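Local coordinates for protein pyruvate kinase (Pseudomonas aeruginosa, PDB 6QXL) that probably catalyses the last step of glycolysis, moving the phosphoryl group of phosphoenolpyruvate to ADP to give pyruvate and ATP, at residues Glu20-Leu25 and Arg50-Leu55; Gly67-Pro72 and Val191-Pro196; Arg75-Ala80 and His98-Gly103; Arg83-Val88 and Gly151-Asp156; Asp114-Cys119 and Glu137-Asp142. All blocks are in the same frame, centred on the assembly; numbering follows the deposited sequence.

Contact 1 of 5, residues Glu20-Leu25 and Arg50-Leu55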
# COMPACT_ATOMS: atom_id res chain seq x y z
N GLU A 20 -3.22 45.45 28.18
CA GLU A 20 -4.56 44.86 28.17
C GLU A 20 -4.74 43.89 27.00
O GLU A 20 -5.34 42.82 27.18
CB GLU A 20 -5.67 45.92 28.15
CG GLU A 20 -7.10 45.32 28.19
CD GLU A 20 -8.22 46.17 27.60
OE1 GLU A 20 -8.02 47.21 26.93
OE2 GLU A 20 -9.34 45.70 27.80
N VAL A 21 -4.22 44.25 25.83
CA VAL A 21 -4.41 43.42 24.66
C VAL A 21 -3.47 42.22 24.72
O VAL A 21 -3.89 41.09 24.42
CB VAL A 21 -4.21 44.22 23.37
CG1 VAL A 21 -4.27 43.32 22.13
CG2 VAL A 21 -5.28 45.31 23.27
N LEU A 22 -2.22 42.44 25.10
CA LEU A 22 -1.29 41.33 25.26
C LEU A 22 -1.81 40.30 26.24
O LEU A 22 -1.77 39.10 25.97
CB LEU A 22 0.08 41.82 25.68
CG LEU A 22 0.83 42.56 24.57
CD1 LEU A 22 2.10 43.19 25.10
CD2 LEU A 22 1.16 41.65 23.40
N GLU A 23 -2.34 40.75 27.37
CA GLU A 23 -2.93 39.80 28.30
C GLU A 23 -4.03 38.98 27.62
O GLU A 23 -4.09 37.76 27.77
CB GLU A 23 -3.45 40.50 29.55
CG GLU A 23 -3.93 39.52 30.65
CD GLU A 23 -4.03 40.14 32.02
OE1 GLU A 23 -4.37 41.31 32.17
OE2 GLU A 23 -3.73 39.41 32.99
N GLN A 24 -4.88 39.64 26.84
CA GLN A 24 -5.96 38.95 26.15
C GLN A 24 -5.47 37.95 25.08
O GLN A 24 -6.08 36.90 24.89
CB GLN A 24 -6.91 39.95 25.52
CG GLN A 24 -7.88 40.58 26.49
CD GLN A 24 -8.69 41.67 25.79
OE1 GLN A 24 -8.30 42.86 25.76
NE2 GLN A 24 -9.79 41.26 25.18
N LEU A 25 -4.37 38.30 24.40
CA LEU A 25 -3.76 37.40 23.43
C LEU A 25 -3.17 36.16 24.10
O LEU A 25 -3.28 35.04 23.59
CB LEU A 25 -2.66 38.12 22.62
CG LEU A 25 -3.02 39.25 21.68
CD1 LEU A 25 -1.74 39.84 21.09
CD2 LEU A 25 -3.98 38.78 20.61
N ARG A 50 9.34 42.05 27.39
CA ARG A 50 9.22 41.94 28.84
C ARG A 50 7.78 41.68 29.23
O ARG A 50 7.50 40.87 30.12
CB ARG A 50 9.76 43.21 29.49
CG ARG A 50 9.79 43.30 31.00
CD ARG A 50 10.57 44.48 31.56
NE ARG A 50 11.82 44.97 30.89
CZ ARG A 50 12.97 44.29 30.80
NH1 ARG A 50 14.00 44.82 30.16
NH2 ARG A 50 13.08 43.08 31.34
N LEU A 51 6.85 42.34 28.55
CA LEU A 51 5.45 42.27 28.92
C LEU A 51 4.85 40.90 28.60
O LEU A 51 4.04 40.38 29.37
CB LEU A 51 4.69 43.38 28.17
CG LEU A 51 3.52 44.12 28.79
CD1 LEU A 51 3.75 44.48 30.24
CD2 LEU A 51 3.24 45.39 27.99
N VAL A 52 5.24 40.32 27.47
CA VAL A 52 4.70 39.02 27.09
C VAL A 52 5.21 37.97 28.06
O VAL A 52 4.43 37.14 28.53
CB VAL A 52 5.04 38.64 25.63
CG1 VAL A 52 4.56 37.23 25.30
CG2 VAL A 52 4.56 39.61 24.63
N ARG A 53 6.49 38.02 28.39
CA ARG A 53 7.05 37.05 29.33
C ARG A 53 6.43 37.16 30.72
O ARG A 53 6.17 36.15 31.35
CB ARG A 53 8.57 37.15 29.39
CG ARG A 53 9.21 36.52 28.17
CD ARG A 53 10.69 36.75 28.09
NE ARG A 53 11.27 35.85 27.08
CZ ARG A 53 12.46 36.02 26.47
NH1 ARG A 53 13.24 37.04 26.78
NH2 ARG A 53 12.86 35.15 25.56
N GLU A 54 6.17 38.38 31.16
CA GLU A 54 5.53 38.62 32.45
C GLU A 54 4.11 38.08 32.45
O GLU A 54 3.72 37.33 33.34
CB GLU A 54 5.55 40.12 32.76
CG GLU A 54 6.90 40.57 33.33
CD GLU A 54 7.08 42.09 33.41
OE1 GLU A 54 8.23 42.54 33.62
OE2 GLU A 54 6.07 42.81 33.27
N LEU A 55 3.36 38.42 31.44
CA LEU A 55 1.96 38.02 31.35
C LEU A 55 1.80 36.52 31.10
O LEU A 55 0.85 35.90 31.61
CB LEU A 55 1.28 38.84 30.27
CG LEU A 55 1.07 40.30 30.65
CD1 LEU A 55 0.83 41.17 29.43
CD2 LEU A 55 -0.10 40.44 31.62

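Contact 2 of 5, residues Gly67-Pro72 and Val191-Pro196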
# COMPACT_ATOMS: atom_id res chain seq x y z
N GLY A 67 12.23 36.71 16.85
CA GLY A 67 12.68 37.97 16.30
C GLY A 67 12.93 37.82 14.83
O GLY A 67 13.72 36.96 14.42
N ASP A 68 12.28 38.65 14.03
CA ASP A 68 12.29 38.52 12.59
C ASP A 68 13.18 39.60 11.99
O ASP A 68 12.83 40.77 12.02
CB ASP A 68 10.83 38.59 12.05
CG ASP A 68 10.67 37.99 10.66
OD1 ASP A 68 11.54 38.25 9.80
OD2 ASP A 68 9.69 37.23 10.42
N LEU A 69 14.30 39.20 11.43
CA LEU A 69 15.24 40.12 10.77
C LEU A 69 14.64 40.66 9.48
O LEU A 69 14.03 39.93 8.70
CB LEU A 69 16.56 39.43 10.42
CG LEU A 69 17.31 38.77 11.60
CD1 LEU A 69 18.52 37.97 11.08
CD2 LEU A 69 17.71 39.83 12.66
N GLN A 70 14.84 41.95 9.23
CA GLN A 70 14.26 42.57 8.03
C GLN A 70 14.85 42.01 6.75
O GLN A 70 14.15 41.79 5.78
CB GLN A 70 14.46 44.07 8.08
CG GLN A 70 14.01 44.80 6.83
CD GLN A 70 14.10 46.30 6.94
OE1 GLN A 70 13.15 46.92 7.32
NE2 GLN A 70 15.28 46.88 6.58
N GLY A 71 16.15 41.79 6.74
CA GLY A 71 16.79 41.20 5.56
C GLY A 71 17.05 42.27 4.52
O GLY A 71 16.77 43.48 4.71
N PRO A 72 17.48 41.85 3.32
CA PRO A 72 17.68 42.73 2.18
C PRO A 72 16.37 42.98 1.37
O PRO A 72 16.16 42.59 0.23
CB PRO A 72 18.65 41.95 1.35
CG PRO A 72 18.25 40.50 1.55
CD PRO A 72 17.88 40.47 3.01
N VAL A 191 15.13 33.25 16.15
CA VAL A 191 15.49 34.34 15.25
C VAL A 191 15.25 33.86 13.82
O VAL A 191 15.71 32.80 13.43
CB VAL A 191 16.96 34.74 15.41
CG1 VAL A 191 17.40 35.71 14.33
CG2 VAL A 191 17.15 35.37 16.77
N ALA A 192 14.53 34.68 13.04
CA ALA A 192 14.19 34.33 11.67
C ALA A 192 15.00 35.14 10.69
O ALA A 192 15.07 36.37 10.79
CB ALA A 192 12.71 34.54 11.42
N VAL A 193 15.62 34.45 9.73
CA VAL A 193 16.40 35.09 8.68
C VAL A 193 15.53 35.26 7.44
O VAL A 193 14.91 34.31 6.99
CB VAL A 193 17.63 34.23 8.35
CG1 VAL A 193 18.44 34.85 7.22
CG2 VAL A 193 18.47 34.06 9.58
N SER A 194 15.52 36.48 6.89
CA SER A 194 14.75 36.77 5.69
C SER A 194 15.60 36.62 4.45
O SER A 194 16.81 36.87 4.46
CB SER A 194 14.18 38.17 5.74
OG SER A 194 13.29 38.34 6.82
N PHE A 195 14.95 36.15 3.39
CA PHE A 195 15.52 36.03 2.03
C PHE A 195 16.79 35.23 1.93
O PHE A 195 17.63 35.53 1.10
CB PHE A 195 15.76 37.47 1.38
CG PHE A 195 14.54 38.23 1.07
CD1 PHE A 195 13.67 37.94 0.05
CD2 PHE A 195 14.11 39.24 1.99
CE1 PHE A 195 12.45 38.65 -0.11
CE2 PHE A 195 12.93 39.95 1.84
CZ PHE A 195 12.16 39.67 0.77
N PRO A 196 17.00 34.19 2.76
CA PRO A 196 18.18 33.38 2.51
C PRO A 196 18.04 32.58 1.23
O PRO A 196 16.94 32.20 0.85
CB PRO A 196 18.22 32.44 3.73
CG PRO A 196 16.82 32.31 4.12
CD PRO A 196 16.16 33.61 3.83
O HOH W 1 11.66 41.03 5.91

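Contact 3 of 5, residues Arg75-Ala80 and His98-Gly103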
# COMPACT_ATOMS: atom_id res chain seq x y z
N ARG A 75 13.31 48.74 -0.58
CA ARG A 75 12.19 49.65 -0.42
C ARG A 75 12.43 50.91 -1.24
O ARG A 75 13.57 51.30 -1.53
CB ARG A 75 11.96 50.04 1.03
CG ARG A 75 12.22 48.97 2.05
CD ARG A 75 11.69 49.45 3.44
NE ARG A 75 11.52 48.29 4.35
CZ ARG A 75 10.36 47.71 4.70
NH1 ARG A 75 9.18 48.16 4.29
NH2 ARG A 75 10.38 46.63 5.46
N ILE A 76 11.32 51.55 -1.59
CA ILE A 76 11.37 52.89 -2.14
C ILE A 76 11.64 53.94 -1.05
O ILE A 76 11.58 53.65 0.13
CB ILE A 76 10.12 53.23 -2.96
CG1 ILE A 76 8.91 53.39 -2.06
CG2 ILE A 76 9.88 52.16 -4.04
CD1 ILE A 76 7.57 53.42 -2.82
N ALA A 77 11.96 55.13 -1.49
CA ALA A 77 12.21 56.28 -0.60
C ALA A 77 10.90 56.99 -0.18
O ALA A 77 9.82 56.43 -0.33
CB ALA A 77 13.20 57.24 -1.25
N LYS A 78 10.99 58.21 0.33
CA LYS A 78 9.80 58.96 0.75
C LYS A 78 9.21 59.80 -0.37
O LYS A 78 9.88 60.14 -1.35
CB LYS A 78 10.12 59.84 1.97
CG LYS A 78 10.71 59.11 3.13
CD LYS A 78 11.02 60.02 4.27
CE LYS A 78 11.30 59.27 5.51
NZ LYS A 78 11.96 60.12 6.54
N PHE A 79 7.98 60.24 -0.15
CA PHE A 79 7.23 61.11 -1.03
C PHE A 79 7.06 62.46 -0.35
O PHE A 79 7.16 62.54 0.84
CB PHE A 79 5.87 60.56 -1.30
CG PHE A 79 5.84 59.43 -2.26
CD1 PHE A 79 5.96 58.14 -1.83
CD2 PHE A 79 5.63 59.67 -3.58
CE1 PHE A 79 5.90 57.11 -2.71
CE2 PHE A 79 5.57 58.63 -4.46
CZ PHE A 79 5.71 57.36 -4.03
N ALA A 80 6.86 63.52 -1.12
CA ALA A 80 6.72 64.87 -0.56
C ALA A 80 5.50 65.07 0.31
O ALA A 80 5.56 65.66 1.35
CB ALA A 80 6.73 65.88 -1.66
N HIS A 98 17.07 60.73 -7.94
CA HIS A 98 16.02 61.45 -7.29
C HIS A 98 16.13 61.54 -5.78
O HIS A 98 16.45 60.57 -5.11
CB HIS A 98 14.65 60.96 -7.69
CG HIS A 98 13.58 62.00 -7.46
ND1 HIS A 98 13.27 62.93 -8.43
CD2 HIS A 98 12.73 62.21 -6.43
CE1 HIS A 98 12.28 63.68 -8.01
NE2 HIS A 98 11.93 63.26 -6.81
N ALA A 99 15.89 62.72 -5.25
CA ALA A 99 16.05 62.98 -3.79
C ALA A 99 15.07 62.08 -3.00
O ALA A 99 13.89 61.90 -3.36
CB ALA A 99 15.80 64.45 -3.49
N ARG A 100 15.56 61.59 -1.91
CA ARG A 100 14.89 60.65 -1.04
C ARG A 100 13.63 61.20 -0.36
O ARG A 100 12.71 60.44 -0.05
CB ARG A 100 15.79 60.07 0.04
CG ARG A 100 17.15 59.61 -0.48
CD ARG A 100 17.04 58.18 -1.04
NE ARG A 100 17.20 58.17 -2.51
CZ ARG A 100 18.29 58.01 -3.18
NH1 ARG A 100 19.43 57.70 -2.61
NH2 ARG A 100 18.22 58.15 -4.50
N ASP A 101 13.57 62.54 -0.20
CA ASP A 101 12.41 63.13 0.45
C ASP A 101 11.39 63.71 -0.52
O ASP A 101 10.32 64.06 -0.06
CB ASP A 101 12.90 64.24 1.35
CG ASP A 101 13.64 63.74 2.55
OD1 ASP A 101 13.20 62.72 3.11
OD2 ASP A 101 14.54 64.46 3.09
N ALA A 102 11.71 63.78 -1.84
CA ALA A 102 10.93 64.54 -2.77
C ALA A 102 10.11 63.74 -3.77
O ALA A 102 9.96 64.17 -4.92
CB ALA A 102 11.87 65.48 -3.51
N GLY A 103 9.58 62.60 -3.34
CA GLY A 103 8.84 61.75 -4.26
C GLY A 103 7.59 62.48 -4.75
O GLY A 103 6.98 63.27 -4.02
O HOH W 2 12.08 60.24 -3.34

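Contact 4 of 5, residues Arg83-Val88 and Gly151-Asp156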
# COMPACT_ATOMS: atom_id res chain seq x y z
N ARG A 83 1.72 60.18 0.52
CA ARG A 83 1.23 59.12 -0.28
C ARG A 83 0.74 59.61 -1.61
O ARG A 83 0.46 60.75 -1.76
CB ARG A 83 0.10 58.46 0.50
CG ARG A 83 -0.56 57.28 -0.17
CD ARG A 83 -1.61 56.68 0.73
NE ARG A 83 -2.72 57.58 0.97
CZ ARG A 83 -3.76 57.74 0.16
NH1 ARG A 83 -4.74 58.58 0.50
NH2 ARG A 83 -3.82 57.08 -0.98
N ILE A 84 0.72 58.75 -2.59
CA ILE A 84 0.15 59.07 -3.90
C ILE A 84 -0.78 57.94 -4.32
O ILE A 84 -0.78 56.86 -3.74
CB ILE A 84 1.22 59.27 -5.01
CG1 ILE A 84 2.06 57.98 -5.20
CG2 ILE A 84 2.14 60.43 -4.68
CD1 ILE A 84 2.75 57.86 -6.54
N GLU A 85 -1.54 58.19 -5.37
CA GLU A 85 -2.44 57.22 -5.96
C GLU A 85 -2.14 57.10 -7.44
O GLU A 85 -1.99 58.10 -8.12
CB GLU A 85 -3.90 57.69 -5.76
CG GLU A 85 -4.56 57.16 -4.50
CD GLU A 85 -5.09 55.73 -4.64
OE1 GLU A 85 -5.39 55.16 -3.57
OE2 GLU A 85 -5.31 55.21 -5.79
N LEU A 86 -2.07 55.88 -7.94
CA LEU A 86 -1.70 55.60 -9.33
C LEU A 86 -2.78 54.82 -10.02
O LEU A 86 -3.40 53.95 -9.41
CB LEU A 86 -0.38 54.81 -9.42
CG LEU A 86 0.90 55.49 -8.99
CD1 LEU A 86 2.04 54.46 -8.86
CD2 LEU A 86 1.25 56.56 -10.03
N GLN A 87 -2.98 55.15 -11.30
CA GLN A 87 -3.99 54.52 -12.13
C GLN A 87 -3.32 53.69 -13.22
O GLN A 87 -2.20 53.95 -13.65
CB GLN A 87 -4.89 55.56 -12.75
CG GLN A 87 -5.64 56.37 -11.72
CD GLN A 87 -6.66 57.29 -12.36
OE1 GLN A 87 -7.28 57.00 -13.41
NE2 GLN A 87 -6.88 58.44 -11.71
N VAL A 88 -4.06 52.69 -13.69
CA VAL A 88 -3.58 51.84 -14.75
C VAL A 88 -3.22 52.70 -15.96
O VAL A 88 -3.94 53.63 -16.30
CB VAL A 88 -4.63 50.77 -15.14
CG1 VAL A 88 -4.08 49.88 -16.27
CG2 VAL A 88 -4.97 49.93 -13.88
N GLY A 151 -3.17 49.46 -10.51
CA GLY A 151 -3.08 50.67 -9.74
C GLY A 151 -3.32 50.47 -8.28
O GLY A 151 -3.61 49.39 -7.83
N GLY A 152 -3.23 51.58 -7.54
CA GLY A 152 -3.42 51.59 -6.11
C GLY A 152 -2.61 52.68 -5.46
O GLY A 152 -1.98 53.48 -6.14
N PRO A 153 -2.59 52.73 -4.14
CA PRO A 153 -1.78 53.71 -3.45
C PRO A 153 -0.33 53.31 -3.28
O PRO A 153 -0.01 52.12 -3.29
CB PRO A 153 -2.48 53.83 -2.08
CG PRO A 153 -3.02 52.47 -1.85
CD PRO A 153 -3.42 51.93 -3.21
N LEU A 154 0.54 54.29 -3.10
CA LEU A 154 1.94 54.07 -2.81
C LEU A 154 2.33 55.07 -1.73
O LEU A 154 1.94 56.23 -1.79
CB LEU A 154 2.79 54.29 -4.06
CG LEU A 154 3.89 53.28 -4.42
CD1 LEU A 154 3.37 51.84 -4.42
CD2 LEU A 154 4.45 53.52 -5.81
N SER A 155 3.15 54.65 -0.79
CA SER A 155 3.55 55.52 0.30
C SER A 155 5.02 55.26 0.69
O SER A 155 5.64 54.33 0.18
CB SER A 155 2.61 55.31 1.49
OG SER A 155 2.82 54.02 2.07
N ASP A 156 5.53 56.06 1.62
CA ASP A 156 6.94 56.03 1.98
C ASP A 156 7.38 54.60 2.36
O ASP A 156 6.65 53.85 3.00
CB ASP A 156 7.26 56.96 3.15
CG ASP A 156 7.02 58.44 2.82
OD1 ASP A 156 6.41 58.76 1.77
OD2 ASP A 156 7.38 59.31 3.67

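Contact 5 of 5, residues Asp114-Cys119 and Glu137-Asp142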
# COMPACT_ATOMS: atom_id res chain seq x y z
N ASP A 114 21.87 48.57 -7.32
CA ASP A 114 21.69 47.33 -8.07
C ASP A 114 20.24 46.93 -8.52
O ASP A 114 20.14 46.33 -9.56
CB ASP A 114 22.18 46.10 -7.37
CG ASP A 114 23.68 46.15 -6.97
OD1 ASP A 114 24.48 46.57 -7.82
OD2 ASP A 114 24.01 45.76 -5.84
N LEU A 115 19.25 47.63 -7.98
CA LEU A 115 17.88 47.47 -8.51
C LEU A 115 17.82 47.78 -10.02
O LEU A 115 17.26 47.01 -10.82
CB LEU A 115 16.90 48.37 -7.81
CG LEU A 115 15.44 48.18 -8.26
CD1 LEU A 115 14.86 46.79 -7.95
CD2 LEU A 115 14.51 49.16 -7.58
N VAL A 116 18.40 48.88 -10.40
CA VAL A 116 18.36 49.34 -11.77
C VAL A 116 19.28 48.51 -12.67
O VAL A 116 18.98 48.34 -13.87
CB VAL A 116 18.76 50.84 -11.86
CG1 VAL A 116 18.97 51.34 -13.28
CG2 VAL A 116 17.78 51.73 -11.15
N LYS A 117 20.34 47.97 -12.10
CA LYS A 117 21.27 47.14 -12.84
C LYS A 117 20.70 45.77 -13.16
O LYS A 117 20.87 45.27 -14.26
CB LYS A 117 22.59 46.99 -12.05
CG LYS A 117 23.37 48.34 -12.06
CD LYS A 117 24.79 48.32 -11.55
CE LYS A 117 25.16 49.70 -10.98
NZ LYS A 117 26.62 49.90 -10.72
N ASP A 118 19.97 45.20 -12.23
CA ASP A 118 19.43 43.85 -12.35
C ASP A 118 18.14 43.80 -13.16
O ASP A 118 17.86 42.81 -13.82
CB ASP A 118 19.11 43.28 -10.99
CG ASP A 118 20.39 43.13 -10.10
OD1 ASP A 118 21.56 43.25 -10.69
OD2 ASP A 118 20.17 42.95 -8.86
N CYS A 119 17.40 44.94 -13.30
CA CYS A 119 16.23 44.98 -14.08
C CYS A 119 16.44 45.32 -15.57
O CYS A 119 17.41 45.99 -15.89
CB CYS A 119 15.19 45.83 -13.50
SG CYS A 119 14.61 45.21 -11.93
N GLU A 137 9.44 49.77 -18.91
CA GLU A 137 9.40 50.14 -20.34
C GLU A 137 10.76 50.57 -20.88
O GLU A 137 11.05 50.35 -22.04
CB GLU A 137 8.40 51.28 -20.56
CG GLU A 137 6.90 50.86 -20.59
CD GLU A 137 5.98 51.99 -20.98
OE1 GLU A 137 6.35 53.17 -20.75
OE2 GLU A 137 4.85 51.71 -21.45
N GLU A 138 11.55 51.25 -20.05
CA GLU A 138 12.87 51.76 -20.44
C GLU A 138 13.81 51.69 -19.25
O GLU A 138 13.40 51.86 -18.10
CB GLU A 138 12.78 53.21 -20.92
CG GLU A 138 11.98 53.42 -22.19
CD GLU A 138 11.93 54.88 -22.64
OE1 GLU A 138 12.54 55.76 -22.04
OE2 GLU A 138 11.23 55.13 -23.64
N VAL A 139 15.08 51.43 -19.54
CA VAL A 139 16.13 51.39 -18.55
C VAL A 139 17.18 52.42 -18.93
O VAL A 139 17.58 52.49 -20.09
CB VAL A 139 16.78 49.99 -18.47
CG1 VAL A 139 17.85 49.95 -17.41
CG2 VAL A 139 15.75 48.98 -18.13
N ALA A 140 17.62 53.20 -17.96
CA ALA A 140 18.76 54.10 -18.08
C ALA A 140 19.74 53.76 -16.97
O ALA A 140 19.49 52.91 -16.16
CB ALA A 140 18.30 55.57 -17.97
N ALA A 141 20.89 54.43 -16.94
CA ALA A 141 21.91 54.09 -15.96
C ALA A 141 21.44 54.30 -14.51
O ALA A 141 21.89 53.64 -13.61
CB ALA A 141 23.17 54.91 -16.21
N ASP A 142 20.53 55.25 -14.29
CA ASP A 142 20.13 55.67 -12.97
C ASP A 142 18.62 55.49 -12.66
O ASP A 142 18.19 55.94 -11.60
CB ASP A 142 20.54 57.11 -12.77
CG ASP A 142 19.74 58.09 -13.65
OD1 ASP A 142 19.31 57.71 -14.76
OD2 ASP A 142 19.50 59.26 -13.22
O HOH W 3 21.13 50.01 -15.63

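Contact 1 of 5, residues Glu20-Leu25 and Arg50-Leu55
Leu22 is the apolar centre of this helix pair, meeting Leu51, Val52 and Leu55 with different parts of its side chain. The short helical segments Glu20-Leu25 and Arg50-Leu55 pass 9.7 Å apart between axes, their directions 48° apart. The two methyls at the end of Leu22 divide the work. Its CD1 lies 3.8 Å from CD2 of Leu51, with CB and CG of Leu51 close behind, while its CD2 reaches CG2 of Val52 at 4.2 Å. In both cases the side chains cross at about a right angle. Nearer the backbone, CB of Leu22 is 3.9 Å from CD1 of Leu55.

Leu55 also covers Glu23. Its CD1 approaches the backbone N of Glu23 to 3.8 Å, and its CD2 lies 3.9 Å from Glu23 CB. With CG of Glu23 anti to its own backbone N (chi1 -173°) and the chain extended beyond, the Leu55 CD2 methyl runs against its CB, CG and CD in turn.

The polar end of Glu23 is engaged outside the two segments, where OE2 forms a salt bridge with Lys58 and a hydrogen bond with His59. On the inner side, Leu22 and Val52 both rest on Leu12, and Val52 also on Leu65 of strand 64-68. The helices are two neighbours in the outer layer of the (beta/alpha)8 barrel. Leucine and valine methyls, with the aliphatic part of Glu23, make the interface, so the two segments are held by dispersion and burial of apolar surface, while OE2 of Glu23 finds its polar partners beyond them.

Contact 2 of 5, residues Gly67-Pro72 and Val191-Pro196
Gly67 and Asp68 pair in parallel with Val191 and Ala192: Gly67 O accepts Ala192 N at 2.8 Å and Ala192 O accepts Leu69 N at 3.0 Å. Beyond the strands a side chain takes over, Ser194 OG donating to Leu69 O at 2.6 Å with a C=O...O angle of 167°. A chi1 of -62°, with OG anti to the carbonyl carbon, brings the hydroxyl to that oxygen. OG also accepts from Lys221 and from a water that donates to Gln70 O as well.

Asp68 turns to the same face as Ala192, its CG 4.1 Å from Ala192 CB, and its carboxylate is held by salt bridges from Arg34 to OD2 and Lys221 to OD1. On the other side Leu69 packs its CG 4.1 Å from Val191 CG1, the two side chains crossing obliquely. Farther along, the Pro72 and Phe195 side chains slide past each other in opposite directions, Pro72 CG meeting Phe195 CB.

The side chain of Asp68 is about 5 Å from a bound malonate and that of Phe195 about 5 Å from the magnesium ion. Adjacent strands 64-68 and 190-193 thus end at the active site, which lies at the C-terminal mouth of the barrel, as is usual for TIM-barrel enzymes.

Contact 3 of 5, residues Arg75-Ala80 and His98-Gly103
Backbone groups of Lys78 and Ala80 bind those of Arg100 and Gly103: Lys78 N donates to Arg100 O at 2.8 Å, and Ala80 N to Gly103 O at 2.9 Å, the latter nearly straight (172°). Between them Gly103 N makes a weak bond to Lys78 O. The partners are two loops of the small beta-rich B domain inserted into the barrel, the second folded as a type I turn from Ala99 to Ala102. A water bridges the loops by donating to Lys78 O and to Ala99 O.

Phe79 and Gly103 form a single backbone bridge, and their CA atoms come within 3.7 Å. CD2 of the Phe79 ring touches Gly103 C, and Phe79 N is held by Asp156 from outside the two loops. Around this core, CB of Ala77 packs on CB and CD of Arg100, whose chain is bent at chi2 and chi3; the guanidinium NH2 turns back to Thr96 O and, weakly, to His98 O. Lys78 and Asp101 lie side by side, pointing the same way, with Lys78 NZ 4.5 Å from Asp101 OD1, beyond salt-bridge range.

Within the turn segment, His98 NE2 donates to Ala102 O at 2.9 Å; the oxygen lies in the plane of the imidazole, whereas the nitrogen stands well above the carbonyl plane of Ala102.

Contact 4 of 5, residues Arg83-Val88 and Gly151-Asp156
The guanidinium of Arg83 has CB of Pro153 at its edge, near its plane, with NH2 3.7 Å from that carbon. The same NH2 makes a salt bridge within its own strand to OE1 of Glu85, at 3.6 Å. OE1 in turn lies 3.5 Å from Pro153 CB, so that the proline ring is met by both charged groups; each of the two side chains runs beside Pro153, pointing the same way. Arg83 begins with CG anti to its backbone N (chi1 -179°), which sets CG 3.2 Å from Leu154 O, and bends at chi3. In Glu85 the bend comes at chi2, and the other carboxylate oxygen, OE2, is nearest the carbonyl carbon of Gly152.

Under the face of Arg83, Glu85, Pro153 and Ser155 the backbones pair antiparallel. Ile84 and Leu154 exchange two hydrogen bonds, Ile84 N to Leu154 O (2.9 Å) and Leu154 N to Ile84 O (3.0 Å), and Leu86 and Gly152 exchange two more. Arg83 with Ser155 and Glu85 with Pro153 are the non-hydrogen-bonded pairs.

The opposite face is apolar. CG1 of Ile84 packs alongside CB of Leu154, and CD1 of Leu86 reaches CD2 of Leu154 at 4.0 Å. Leu86 and Leu154 continue onto Met134 of strand 132-139, and Ile84 and Leu86 onto Phe92 of strand 91-95. Polar outside and apolar inside, this is an amphipathic two-stranded antiparallel ribbon, laid by its apolar side on the larger mixed sheet of the B domain of pyruvate kinase.

Contact 5 of 5, residues Asp114-Cys119 and Glu137-Asp142
Val116 points its side chain from the helix toward the chain that runs from Val139 to Asp142, and its two methyls meet different parts of it. CG1, anti to the backbone N (chi1 171°), comes up against carbonyl oxygens, 3.3 Å from Ala140 O and 3.7 Å from Ala141 O. Val116 CG2 lies beside the backbone of Asp142, 4.1 Å from Asp142 C.

Val139 answers from the strand with its own pair of methyls, both meeting carbonyl oxygens of the helical segment and the residue after it. Its CG1 is 4.0 Å from Val116 O, and its CG2 is 4.1 Å from Cys119 O, just where the chain leaves the helical conformation. The two valines themselves touch loosely, CG1 to CG1 at 4.5 Å.

Residues Glu137-Asp142 run from strand 132-139 into the turn that leads to strand 143-148, a beta hairpin of the B domain, and helix 113-118 packs against that turn. Before it, Glu137 and Glu138 both face Arg145 across the hairpin in a classic beta bulge. Behind the valine contact, Val139 and Cys119 both lean on Leu144 of the returning strand. Asp142 OD2 is hydrogen-bonded to Ser97 OG, and the backbone of Asp142 is hydrogen-bonded to Thr96.

Contacts 1 and 2 belong to the (beta/alpha)8 barrel, contact 1 between outer helices and contact 2 between neighbouring barrel strands, their centres about 24 Å apart; helix 42-58 leads directly into strand 64-68. Contacts 3, 4 and 5 all fall within the chain between the two segments of contact 2, whose strands therefore carry the inserted B domain. Contacts 3 and 4 alternate along the chain, lie about 14 Å apart between centres and touch, the ring of Phe79 packing on Ile84. Contact 5 is nested inside the loop closed by contact 4. Gln70 beside Arg75 brings contact 2 against contact 3, where the B domain meets the active-site end of the barrel.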